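Local coordinates for protein alternansucrase (Leuconostoc mesenteroides, PDB 6HVG) that belongs to glycoside hydrolase family 70, combining a calcium-binding catalytic region of the TIM-barrel clan with repeats related to choline-binding and cell-wall-binding modules, at residues K1312-I1316 / V1345-V1349; M1386-K1390 / L1402-G1406; G1321-Y1325 / N1361-R1366. All blocks are in the same frame, centred on the assembly; numbering follows the deposited sequence.

Interaction 1. Residues K1312-I1316 / V1345-V1349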
ATOM      1  N   LYS A1312     -40.560   6.940   8.793  1.00 46.73           N
ATOM      2  CA  LYS A1312     -41.147   6.623   7.485  1.00 49.50           C
ATOM      3  C   LYS A1312     -40.058   6.280   6.507  1.00 46.41           C
ATOM      4  O   LYS A1312     -39.085   7.021   6.391  1.00 44.56           O
ATOM      5  CB  LYS A1312     -41.924   7.812   6.900  1.00 52.93           C
ATOM      6  CG  LYS A1312     -43.029   8.307   7.783  1.00 56.94           C
ATOM      7  CD  LYS A1312     -43.923   9.298   7.062  1.00 59.73           C
ATOM      8  CE  LYS A1312     -45.110   9.637   7.950  1.00 61.84           C
ATOM      9  NZ  LYS A1312     -46.023  10.625   7.341  1.00 68.29           N
ATOM     10  N   ASP A1313     -40.233   5.159   5.803  1.00 46.43           N
ATOM     11  CA  ASP A1313     -39.330   4.734   4.739  1.00 48.11           C
ATOM     12  C   ASP A1313     -37.908   4.647   5.286  1.00 45.53           C
ATOM     13  O   ASP A1313     -37.014   5.358   4.849  1.00 44.63           O
ATOM     14  CB  ASP A1313     -39.443   5.697   3.555  1.00 50.43           C
ATOM     15  CG  ASP A1313     -38.641   5.259   2.346  1.00 52.63           C
ATOM     16  OD1 ASP A1313     -38.422   4.037   2.165  1.00 48.22           O
ATOM     17  OD2 ASP A1313     -38.266   6.171   1.561  1.00 56.65           O
ATOM     18  N   THR A1314     -37.742   3.794   6.286  1.00 43.22           N
ATOM     19  CA  THR A1314     -36.482   3.682   6.988  1.00 42.60           C
ATOM     20  C   THR A1314     -36.427   2.406   7.803  1.00 40.42           C
ATOM     21  O   THR A1314     -37.452   1.872   8.200  1.00 40.97           O
ATOM     22  CB  THR A1314     -36.259   4.867   7.921  1.00 42.23           C
ATOM     23  OG1 THR A1314     -34.899   4.913   8.317  1.00 42.12           O
ATOM     24  CG2 THR A1314     -37.106   4.747   9.157  1.00 46.38           C
ATOM     25  N   PHE A1315     -35.221   1.930   8.042  1.00 39.49           N
ATOM     26  CA  PHE A1315     -34.992   0.773   8.905  1.00 38.88           C
ATOM     27  C   PHE A1315     -34.678   1.274  10.313  1.00 35.22           C
ATOM     28  O   PHE A1315     -34.020   2.283  10.472  1.00 33.85           O
ATOM     29  CB  PHE A1315     -33.825  -0.053   8.368  1.00 39.84           C
ATOM     30  CG  PHE A1315     -34.193  -0.958   7.228  1.00 40.31           C
ATOM     31  CD1 PHE A1315     -34.198  -0.509   5.919  1.00 41.16           C
ATOM     32  CD2 PHE A1315     -34.520  -2.275   7.477  1.00 42.12           C
ATOM     33  CE1 PHE A1315     -34.515  -1.376   4.878  1.00 41.56           C
ATOM     34  CE2 PHE A1315     -34.838  -3.137   6.453  1.00 41.50           C
ATOM     35  CZ  PHE A1315     -34.852  -2.684   5.158  1.00 41.55           C
ATOM     36  N   ILE A1316     -35.175   0.585  11.319  1.00 35.13           N
ATOM     37  CA  ILE A1316     -35.042   1.017  12.714  1.00 37.45           C
ATOM     38  C   ILE A1316     -34.702  -0.186  13.565  1.00 37.82           C
ATOM     39  O   ILE A1316     -35.260  -1.282  13.378  1.00 34.86           O
ATOM     40  CB  ILE A1316     -36.358   1.626  13.264  1.00 40.45           C
ATOM     41  CG1 ILE A1316     -36.721   2.926  12.546  1.00 40.46           C
ATOM     42  CG2 ILE A1316     -36.250   1.891  14.759  1.00 43.16           C
ATOM     43  CD1 ILE A1316     -35.835   4.123  12.888  1.00 40.46           C
ATOM     44  N   VAL A1345     -38.078  -4.392  -0.520  1.00 51.34           N
ATOM     45  CA  VAL A1345     -37.989  -3.053   0.030  1.00 52.28           C
ATOM     46  C   VAL A1345     -37.202  -2.124  -0.894  1.00 53.28           C
ATOM     47  O   VAL A1345     -36.091  -2.435  -1.262  1.00 52.43           O
ATOM     48  CB  VAL A1345     -37.300  -3.096   1.427  1.00 54.52           C
ATOM     49  CG1 VAL A1345     -37.234  -1.715   2.059  1.00 53.12           C
ATOM     50  CG2 VAL A1345     -38.020  -4.063   2.357  1.00 54.74           C
ATOM     51  N   GLU A1346     -37.792  -0.977  -1.236  1.00 60.24           N
ATOM     52  CA  GLU A1346     -37.116   0.131  -1.926  1.00 61.30           C
ATOM     53  C   GLU A1346     -37.108   1.385  -1.041  1.00 62.27           C
ATOM     54  O   GLU A1346     -38.153   1.963  -0.846  1.00 64.32           O
ATOM     55  CB  GLU A1346     -37.835   0.434  -3.240  1.00 65.26           C
ATOM     56  CG  GLU A1346     -37.559  -0.592  -4.344  1.00 74.52           C
ATOM     57  CD  GLU A1346     -38.363  -0.331  -5.637  1.00 81.05           C
ATOM     58  OE1 GLU A1346     -39.523   0.137  -5.554  1.00 83.22           O
ATOM     59  OE2 GLU A1346     -37.833  -0.578  -6.747  1.00 73.19           O
ATOM     60  N   THR A1347     -35.938   1.786  -0.521  1.00 64.46           N
ATOM     61  CA  THR A1347     -35.789   2.867   0.480  1.00 63.82           C
ATOM     62  C   THR A1347     -35.007   4.048  -0.047  1.00 65.34           C
ATOM     63  O   THR A1347     -34.230   3.911  -0.988  1.00 69.75           O
ATOM     64  CB  THR A1347     -35.040   2.394   1.754  1.00 64.10           C
ATOM     65  OG1 THR A1347     -35.474   1.088   2.086  1.00 67.09           O
ATOM     66  CG2 THR A1347     -35.312   3.290   2.998  1.00 68.17           C
ATOM     67  N   SER A1348     -35.203   5.205   0.590  1.00 69.91           N
ATOM     68  CA  SER A1348     -34.344   6.382   0.390  1.00 72.69           C
ATOM     69  C   SER A1348     -32.860   6.022   0.519  1.00 71.17           C
ATOM     70  O   SER A1348     -32.047   6.490  -0.273  1.00 68.41           O
ATOM     71  CB  SER A1348     -34.693   7.512   1.388  1.00 74.08           C
ATOM     72  OG  SER A1348     -34.540   7.126   2.748  1.00 68.30           O
ATOM     73  N   VAL A1349     -32.525   5.201   1.519  1.00 66.92           N
ATOM     74  CA  VAL A1349     -31.196   4.632   1.648  1.00 64.28           C
ATOM     75  C   VAL A1349     -31.098   3.436   0.687  1.00 66.77           C
ATOM     76  O   VAL A1349     -31.509   2.345   1.036  1.00 68.89           O
ATOM     77  CB  VAL A1349     -30.923   4.164   3.103  1.00 64.98           C
ATOM     78  CG1 VAL A1349     -29.519   3.585   3.226  1.00 65.85           C
ATOM     79  CG2 VAL A1349     -31.125   5.306   4.101  1.00 60.21           C
TER

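Interaction 2. Residues M1386-K1390 / L1402-G1406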
ATOM      1  N   MET A1386     -31.868 -10.993   1.173  1.00 49.67           N
ATOM      2  CA  MET A1386     -31.889 -12.321   0.560  1.00 50.42           C
ATOM      3  C   MET A1386     -30.606 -12.502  -0.239  1.00 51.18           C
ATOM      4  O   MET A1386     -30.090 -11.557  -0.824  1.00 50.08           O
ATOM      5  CB  MET A1386     -33.110 -12.459  -0.339  1.00 52.28           C
ATOM      6  CG  MET A1386     -33.324 -13.829  -0.980  1.00 56.59           C
ATOM      7  SD  MET A1386     -34.535 -13.736  -2.340  1.00 57.36           S
ATOM      8  CE  MET A1386     -36.063 -13.755  -1.383  1.00 58.32           C
ATOM      9  N   VAL A1387     -30.084 -13.716  -0.223  1.00 55.54           N
ATOM     10  CA  VAL A1387     -28.888 -14.065  -0.989  1.00 58.36           C
ATOM     11  C   VAL A1387     -29.297 -14.925  -2.182  1.00 57.01           C
ATOM     12  O   VAL A1387     -30.140 -15.826  -2.056  1.00 51.23           O
ATOM     13  CB  VAL A1387     -27.871 -14.840  -0.131  1.00 61.37           C
ATOM     14  CG1 VAL A1387     -26.550 -15.013  -0.870  1.00 64.50           C
ATOM     15  CG2 VAL A1387     -27.648 -14.129   1.193  1.00 59.09           C
ATOM     16  N   ARG A1388     -28.676 -14.631  -3.326  1.00 62.15           N
ATOM     17  CA  ARG A1388     -28.996 -15.284  -4.608  1.00 64.60           C
ATOM     18  C   ARG A1388     -27.742 -15.794  -5.331  1.00 65.31           C
ATOM     19  O   ARG A1388     -26.678 -15.147  -5.276  1.00 58.19           O
ATOM     20  CB  ARG A1388     -29.676 -14.276  -5.529  1.00 65.83           C
ATOM     21  CG  ARG A1388     -30.985 -13.673  -5.047  1.00 66.19           C
ATOM     22  CD  ARG A1388     -31.263 -12.391  -5.840  1.00 66.78           C
ATOM     23  NE  ARG A1388     -32.651 -11.960  -5.755  1.00 68.40           N
ATOM     24  CZ  ARG A1388     -33.639 -12.478  -6.475  1.00 68.49           C
ATOM     25  NH1 ARG A1388     -33.411 -13.457  -7.334  1.00 69.63           N
ATOM     26  NH2 ARG A1388     -34.875 -12.034  -6.313  1.00 72.60           N
ATOM     27  N   ASP A1389     -27.881 -16.945  -5.995  1.00 68.08           N
ATOM     28  CA  ASP A1389     -26.858 -17.448  -6.924  1.00 70.60           C
ATOM     29  C   ASP A1389     -25.487 -17.594  -6.279  1.00 71.37           C
ATOM     30  O   ASP A1389     -24.509 -16.971  -6.716  1.00 69.74           O
ATOM     31  CB  ASP A1389     -26.784 -16.519  -8.151  1.00 71.90           C
ATOM     32  CG  ASP A1389     -25.881 -17.044  -9.272  1.00 71.06           C
ATOM     33  OD1 ASP A1389     -25.599 -18.263  -9.344  1.00 68.39           O
ATOM     34  OD2 ASP A1389     -25.476 -16.208 -10.107  1.00 71.12           O
ATOM     35  N   LYS A1390     -25.411 -18.410  -5.234  1.00 72.75           N
ATOM     36  CA  LYS A1390     -24.111 -18.799  -4.665  1.00 76.21           C
ATOM     37  C   LYS A1390     -24.235 -19.956  -3.685  1.00 76.34           C
ATOM     38  O   LYS A1390     -25.321 -20.280  -3.188  1.00 79.78           O
ATOM     39  CB  LYS A1390     -23.376 -17.590  -4.052  1.00 77.34           C
ATOM     40  CG  LYS A1390     -23.599 -17.325  -2.590  1.00 77.71           C
ATOM     41  CD  LYS A1390     -22.785 -16.122  -2.119  1.00 80.19           C
ATOM     42  CE  LYS A1390     -22.624 -16.123  -0.605  1.00 84.11           C
ATOM     43  NZ  LYS A1390     -22.053 -14.852  -0.084  1.00 82.88           N
ATOM     44  N   LEU A1402     -28.004 -21.570  -3.308  1.00 58.79           N
ATOM     45  CA  LEU A1402     -29.134 -20.724  -3.577  1.00 60.14           C
ATOM     46  C   LEU A1402     -29.166 -20.395  -5.056  1.00 61.18           C
ATOM     47  O   LEU A1402     -28.192 -19.874  -5.630  1.00 57.41           O
ATOM     48  CB  LEU A1402     -29.084 -19.471  -2.710  1.00 60.59           C
ATOM     49  CG  LEU A1402     -28.972 -19.827  -1.226  1.00 60.96           C
ATOM     50  CD1 LEU A1402     -28.297 -18.711  -0.444  1.00 61.46           C
ATOM     51  CD2 LEU A1402     -30.352 -20.181  -0.696  1.00 61.30           C
ATOM     52  N   ASN A1403     -30.299 -20.731  -5.668  1.00 66.15           N
ATOM     53  CA  ASN A1403     -30.550 -20.516  -7.094  1.00 69.52           C
ATOM     54  C   ASN A1403     -30.564 -19.024  -7.391  1.00 72.36           C
ATOM     55  O   ASN A1403     -30.373 -18.199  -6.482  1.00 72.36           O
ATOM     56  CB  ASN A1403     -31.867 -21.183  -7.485  1.00 70.73           C
ATOM     57  CG  ASN A1403     -31.738 -22.699  -7.608  1.00 76.46           C
ATOM     58  OD1 ASN A1403     -30.660 -23.228  -7.873  1.00 82.05           O
ATOM     59  ND2 ASN A1403     -32.844 -23.406  -7.408  1.00 78.45           N
ATOM     60  N   VAL A1404     -30.758 -18.678  -8.660  1.00 75.91           N
ATOM     61  CA  VAL A1404     -30.834 -17.272  -9.078  1.00 76.52           C
ATOM     62  C   VAL A1404     -32.111 -16.647  -8.510  1.00 69.48           C
ATOM     63  O   VAL A1404     -32.092 -15.555  -7.980  1.00 59.78           O
ATOM     64  CB  VAL A1404     -30.822 -17.105 -10.618  1.00 82.07           C
ATOM     65  CG1 VAL A1404     -30.676 -15.626 -10.983  1.00 79.48           C
ATOM     66  CG2 VAL A1404     -29.707 -17.941 -11.251  1.00 84.83           C
ATOM     67  N   ASP A1405     -33.217 -17.375  -8.594  1.00 69.36           N
ATOM     68  CA  ASP A1405     -34.498 -16.887  -8.071  1.00 70.37           C
ATOM     69  C   ASP A1405     -34.563 -16.858  -6.531  1.00 72.34           C
ATOM     70  O   ASP A1405     -35.602 -16.526  -5.963  1.00 74.76           O
ATOM     71  CB  ASP A1405     -35.666 -17.715  -8.653  1.00 73.96           C
ATOM     72  CG  ASP A1405     -35.623 -19.190  -8.242  1.00 74.66           C
ATOM     73  OD1 ASP A1405     -34.741 -19.582  -7.452  1.00 70.24           O
ATOM     74  OD2 ASP A1405     -36.471 -19.971  -8.724  1.00 73.01           O
ATOM     75  N   GLY A1406     -33.469 -17.234  -5.865  1.00 71.59           N
ATOM     76  CA  GLY A1406     -33.374 -17.188  -4.407  1.00 69.70           C
ATOM     77  C   GLY A1406     -33.563 -18.546  -3.719  1.00 70.22           C
ATOM     78  O   GLY A1406     -33.090 -18.754  -2.587  1.00 72.59           O
TER

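Interaction 3. Residues G1321-Y1325 / N1361-R1366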
ATOM      1  N   GLY A1321     -31.911  -5.242  19.916  1.00 43.91           N
ATOM      2  CA  GLY A1321     -31.147  -5.670  18.754  1.00 44.47           C
ATOM      3  C   GLY A1321     -31.945  -6.148  17.575  1.00 46.31           C
ATOM      4  O   GLY A1321     -31.366  -6.514  16.567  1.00 52.84           O
ATOM      5  N   ASN A1322     -33.271  -6.105  17.665  1.00 47.63           N
ATOM      6  CA  ASN A1322     -34.116  -6.456  16.538  1.00 45.48           C
ATOM      7  C   ASN A1322     -34.262  -5.321  15.542  1.00 43.05           C
ATOM      8  O   ASN A1322     -34.280  -4.158  15.932  1.00 46.09           O
ATOM      9  CB  ASN A1322     -35.499  -6.901  17.014  1.00 46.94           C
ATOM     10  CG  ASN A1322     -35.439  -8.021  18.036  1.00 47.95           C
ATOM     11  OD1 ASN A1322     -35.046  -9.141  17.716  1.00 51.38           O
ATOM     12  ND2 ASN A1322     -35.822  -7.724  19.265  1.00 46.44           N
ATOM     13  N   TRP A1323     -34.375  -5.670  14.258  1.00 40.55           N
ATOM     14  CA  TRP A1323     -34.508  -4.682  13.197  1.00 39.14           C
ATOM     15  C   TRP A1323     -35.887  -4.714  12.600  1.00 39.02           C
ATOM     16  O   TRP A1323     -36.501  -5.779  12.479  1.00 39.30           O
ATOM     17  CB  TRP A1323     -33.470  -4.924  12.096  1.00 38.98           C
ATOM     18  CG  TRP A1323     -32.118  -4.423  12.453  1.00 38.53           C
ATOM     19  CD1 TRP A1323     -31.150  -5.095  13.161  1.00 37.70           C
ATOM     20  CD2 TRP A1323     -31.573  -3.137  12.151  1.00 37.95           C
ATOM     21  NE1 TRP A1323     -30.040  -4.312  13.288  1.00 37.05           N
ATOM     22  CE2 TRP A1323     -30.264  -3.106  12.674  1.00 36.27           C
ATOM     23  CE3 TRP A1323     -32.049  -2.017  11.456  1.00 38.57           C
ATOM     24  CZ2 TRP A1323     -29.442  -1.987  12.566  1.00 34.65           C
ATOM     25  CZ3 TRP A1323     -31.209  -0.905  11.327  1.00 37.49           C
ATOM     26  CH2 TRP A1323     -29.928  -0.902  11.887  1.00 35.21           C
ATOM     27  N   TYR A1324     -36.361  -3.530  12.206  1.00 40.04           N
ATOM     28  CA  TYR A1324     -37.681  -3.347  11.592  1.00 40.74           C
ATOM     29  C   TYR A1324     -37.593  -2.431  10.375  1.00 40.32           C
ATOM     30  O   TYR A1324     -36.688  -1.597  10.286  1.00 40.76           O
ATOM     31  CB  TYR A1324     -38.626  -2.712  12.613  1.00 41.62           C
ATOM     32  CG  TYR A1324     -38.674  -3.459  13.923  1.00 39.60           C
ATOM     33  CD1 TYR A1324     -37.770  -3.175  14.928  1.00 38.86           C
ATOM     34  CD2 TYR A1324     -39.608  -4.455  14.137  1.00 39.93           C
ATOM     35  CE1 TYR A1324     -37.793  -3.856  16.116  1.00 40.45           C
ATOM     36  CE2 TYR A1324     -39.652  -5.142  15.325  1.00 41.48           C
ATOM     37  CZ  TYR A1324     -38.746  -4.843  16.309  1.00 41.86           C
ATOM     38  OH  TYR A1324     -38.783  -5.546  17.485  1.00 43.02           O
ATOM     39  N   TYR A1325     -38.532  -2.586   9.445  1.00 38.42           N
ATOM     40  CA  TYR A1325     -38.678  -1.635   8.353  1.00 37.24           C
ATOM     41  C   TYR A1325     -40.047  -0.935   8.425  1.00 38.41           C
ATOM     42  O   TYR A1325     -41.082  -1.581   8.543  1.00 36.96           O
ATOM     43  CB  TYR A1325     -38.531  -2.334   7.003  1.00 36.30           C
ATOM     44  CG  TYR A1325     -38.759  -1.393   5.875  1.00 36.49           C
ATOM     45  CD1 TYR A1325     -37.877  -0.346   5.631  1.00 38.00           C
ATOM     46  CD2 TYR A1325     -39.871  -1.493   5.076  1.00 36.40           C
ATOM     47  CE1 TYR A1325     -38.112   0.562   4.620  1.00 37.28           C
ATOM     48  CE2 TYR A1325     -40.102  -0.588   4.061  1.00 35.37           C
ATOM     49  CZ  TYR A1325     -39.227   0.433   3.852  1.00 36.38           C
ATOM     50  OH  TYR A1325     -39.437   1.318   2.828  1.00 42.65           O
ATOM     51  N   ASN A1361     -44.445 -10.207  14.087  1.00 44.77           N
ATOM     52  CA  ASN A1361     -44.154  -9.101  14.979  1.00 44.47           C
ATOM     53  C   ASN A1361     -43.177  -8.101  14.377  1.00 45.46           C
ATOM     54  O   ASN A1361     -42.689  -7.203  15.067  1.00 42.53           O
ATOM     55  CB  ASN A1361     -43.619  -9.604  16.326  1.00 46.50           C
ATOM     56  CG  ASN A1361     -42.355 -10.398  16.179  1.00 47.14           C
ATOM     57  OD1 ASN A1361     -41.800 -10.504  15.090  1.00 49.56           O
ATOM     58  ND2 ASN A1361     -41.906 -10.984  17.262  1.00 48.93           N
ATOM     59  N   GLY A1362     -42.866  -8.257  13.084  1.00 47.44           N
ATOM     60  CA  GLY A1362     -42.104  -7.243  12.315  1.00 46.17           C
ATOM     61  C   GLY A1362     -40.603  -7.347  12.414  1.00 45.46           C
ATOM     62  O   GLY A1362     -39.896  -6.561  11.791  1.00 49.55           O
ATOM     63  N   VAL A1363     -40.124  -8.334  13.168  1.00 43.92           N
ATOM     64  CA  VAL A1363     -38.704  -8.579  13.328  1.00 43.75           C
ATOM     65  C   VAL A1363     -38.146  -9.080  11.995  1.00 43.38           C
ATOM     66  O   VAL A1363     -38.717  -9.963  11.339  1.00 42.39           O
ATOM     67  CB  VAL A1363     -38.443  -9.665  14.396  1.00 45.67           C
ATOM     68  CG1 VAL A1363     -36.966 -10.008  14.474  1.00 46.64           C
ATOM     69  CG2 VAL A1363     -38.924  -9.212  15.763  1.00 45.01           C
ATOM     70  N   GLU A1364     -37.018  -8.519  11.602  1.00 44.35           N
ATOM     71  CA  GLU A1364     -36.325  -8.928  10.377  1.00 45.68           C
ATOM     72  C   GLU A1364     -35.460 -10.156  10.670  1.00 44.93           C
ATOM     73  O   GLU A1364     -34.753 -10.205  11.693  1.00 43.45           O
ATOM     74  CB  GLU A1364     -35.558  -7.709   9.816  1.00 47.03           C
ATOM     75  CG  GLU A1364     -34.213  -7.906   9.163  1.00 51.32           C
ATOM     76  CD  GLU A1364     -33.628  -6.579   8.675  1.00 54.77           C
ATOM     77  OE1 GLU A1364     -34.402  -5.645   8.376  1.00 57.45           O
ATOM     78  OE2 GLU A1364     -32.385  -6.457   8.569  1.00 60.53           O
ATOM     79  N   LEU A1365     -35.575 -11.178   9.817  1.00 46.24           N
ATOM     80  CA  LEU A1365     -34.744 -12.387   9.926  1.00 47.72           C
ATOM     81  C   LEU A1365     -33.366 -12.082   9.367  1.00 46.16           C
ATOM     82  O   LEU A1365     -33.249 -11.438   8.320  1.00 40.27           O
ATOM     83  CB  LEU A1365     -35.368 -13.555   9.164  1.00 48.25           C
ATOM     84  CG  LEU A1365     -34.676 -14.919   9.205  1.00 49.72           C
ATOM     85  CD1 LEU A1365     -34.709 -15.532  10.595  1.00 53.22           C
ATOM     86  CD2 LEU A1365     -35.325 -15.868   8.219  1.00 50.88           C
ATOM     87  N   ARG A1366     -32.339 -12.512  10.096  1.00 48.41           N
ATOM     88  CA  ARG A1366     -30.947 -12.214   9.757  1.00 51.52           C
ATOM     89  C   ARG A1366     -30.054 -13.419   9.979  1.00 53.59           C
ATOM     90  O   ARG A1366     -30.093 -14.032  11.055  1.00 58.16           O
ATOM     91  CB  ARG A1366     -30.434 -11.097  10.654  1.00 52.18           C
ATOM     92  CG  ARG A1366     -31.147  -9.778  10.513  1.00 55.06           C
ATOM     93  CD  ARG A1366     -30.597  -8.750  11.507  1.00 58.27           C
ATOM     94  NE  ARG A1366     -30.248  -7.550  10.746  1.00 62.11           N
ATOM     95  CZ  ARG A1366     -29.190  -6.773  10.959  1.00 68.57           C
ATOM     96  NH1 ARG A1366     -28.337  -7.046  11.947  1.00 68.97           N
ATOM     97  NH2 ARG A1366     -28.993  -5.709  10.173  1.00 70.82           N
TER
HETATM   98  O   HOH W   1     -33.493  -8.486  13.733  1.00 50.00           O
HETATM   99  O   HOH W   2     -41.231  -6.920  17.400  1.00 35.09           O
HETATM  100  O   HOH W   3     -40.565  -4.603  10.330  1.00 52.66           O

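Interaction 1. Residues K1312-I1316 / V1345-V1349
Asp-1313 lays its carboxylate along the backbone at Thr-1347 and Ser-1348, and Thr-1347 CG2 comes within 3.3 Å of both Asp-1313 OD1 and Asp-1313 O. The direct polar link is slight: Ser-1348 N donates a weak hydrogen bond to Asp-1313 OD2 (3.4 Å), while OD1 is hydrogen-bonded to the hydroxyl of Tyr-1325. Asp-1313 adopts left-handed backbone angles (56/60) and, with Thr-1314, faces Phe-1326 in a G1 beta bulge. Two residues on, the Phe-1315 ring reaches across: CE1 is 3.9 Å from Val-1345 CG1, and Thr-1347 OG1 approaches the ring edge, 3.8 Å from CE1. The touching parts, 1313-1315 and 1345-1348, run crosswise, 106° apart. The contact thus joins the start of strand 1314-1317, in a putative cell wall binding repeat, to the loop following strand 1342-1345. Tyr-1325 of strand 1323-1326 touches Val-1345 and Thr-1347, and Tyr-1356 of strand 1354-1357 meets the Phe-1315 ring.

Interaction 2. Residues M1386-K1390 / L1402-G1406
A G1 beta bulge opens this antiparallel pairing: Asp-1389, at left-handed backbone angles (56/59), and Lys-1390 both face Leu-1402, where strand 1390-1393 begins and strand 1399-1402 ends. Leu-1402 is the most deeply covered residue. Its backbone forms a hydrogen-bonded pair with Lys-1390, with Leu-1402 N to Lys-1390 O at 3.0 Å and Lys-1390 N to Leu-1402 O at 3.2 Å. Its side chain packs against Val-1387, CD1 lying 3.9 Å from Val-1387 CB, in an apolar patch extended by Tyr-1379 of strand 1377-1380. Val-1404 points its CA-to-CB bond away, yet still meets Asp-1389: Val-1404 CA lies 4.2 Å from Asp-1389 CB, and Val-1404 CG2 4.4 Å from Asp-1389 CG. It sits in a tight turn, where Gly-1406 N bonds weakly back to Asn-1403 O; that same oxygen accepts a 2.8 Å hydrogen bond from Asp-1389 N. At Gly-1406 the backbone angles demand glycine, and a CB would also clash with Met-1386 SD. Arg-1388, t at chi2 and chi3 and bent at chi4 (-80°), brings its guanidinium edge to the turn: Arg-1388 NH1 lies just 2.6 Å from Val-1404 O, a weak hydrogen bond because its angle is only 124°.

Interaction 3. Residues G1321-Y1325 / N1361-R1366
Trp-1323 carries its indole in an m rotamer, with chi2 near 86°, so that one face is offered to Arg-1366. The guanidinium lies flat on it, planes at 20° and centres 3.8 Å apart, a cation-pi stack in which Arg-1366 CZ is 3.4 Å from Trp-1323 CD1. Arg-1366 gets there through an m, t start and an off-well chi3 of 128°. Glu-1364 of the same segment pairs with the guanidinium: Arg-1366 NE forms a salt bridge to Glu-1364 OE2 at 3.2 Å. Glu-1364 itself has an unusual chi1 of 144°, and its CD packs 3.8 Å from Trp-1323 CB. Between the backbones Glu-1364 N donates to Trp-1323 O (2.9 Å), and water 1 joins Trp-1323 N to Glu-1364 O. Here the second strand of the 1314-1326 beta hairpin, in a putative cell wall binding repeat, meets the loop between strands 1354-1357 and 1368-1371. Tyr-1324, also m, brings its ring up against the turn at Asn-1361 and Gly-1362, with Asn-1361 O at its edge; CD2 stands 3.2 Å from Gly-1362 O, and a CB on that glycine would be tight against the ring. Positive phi favours glycine at this position as well. Val-1363 CG2 lies 4.2 Å from Tyr-1324 CE2. The tyrosine hydroxyl bonds to Asp-1318 and receives water 2, which also donates to Asn-1361 O. Tyr-1325, in contrast, is t and leads its ring away toward Phe-1315, while its N donates to water 3, itself 2.5 Å from Gly-1362 O.

Overall arrangement
Interactions 1 and 3 share one beta hairpin and interlock along the chain, their segments alternating, with centres 13 Å apart. Strands 1314-1317 and 1323-1326 join them directly: Ile-1316 O and Tyr-1324 N are 2.8 Å apart and Asp-1313 OD1 and Tyr-1325 OH 3.0 Å, both probable hydrogen bonds, while Phe-1315 CE2 packs 3.2 Å from Glu-1364 OE1. Interaction 2 follows in series, its centre 23 Å from that of interaction 1 and 21 Å from that of interaction 3; the nearest atoms are about 9 Å and 7 Å away. It echoes interaction 1 with a second aspartate-led G1 bulge. None of the segments supplies the calcium ligands Glu-575, Asp-581, Asn-625 and Asp-1159.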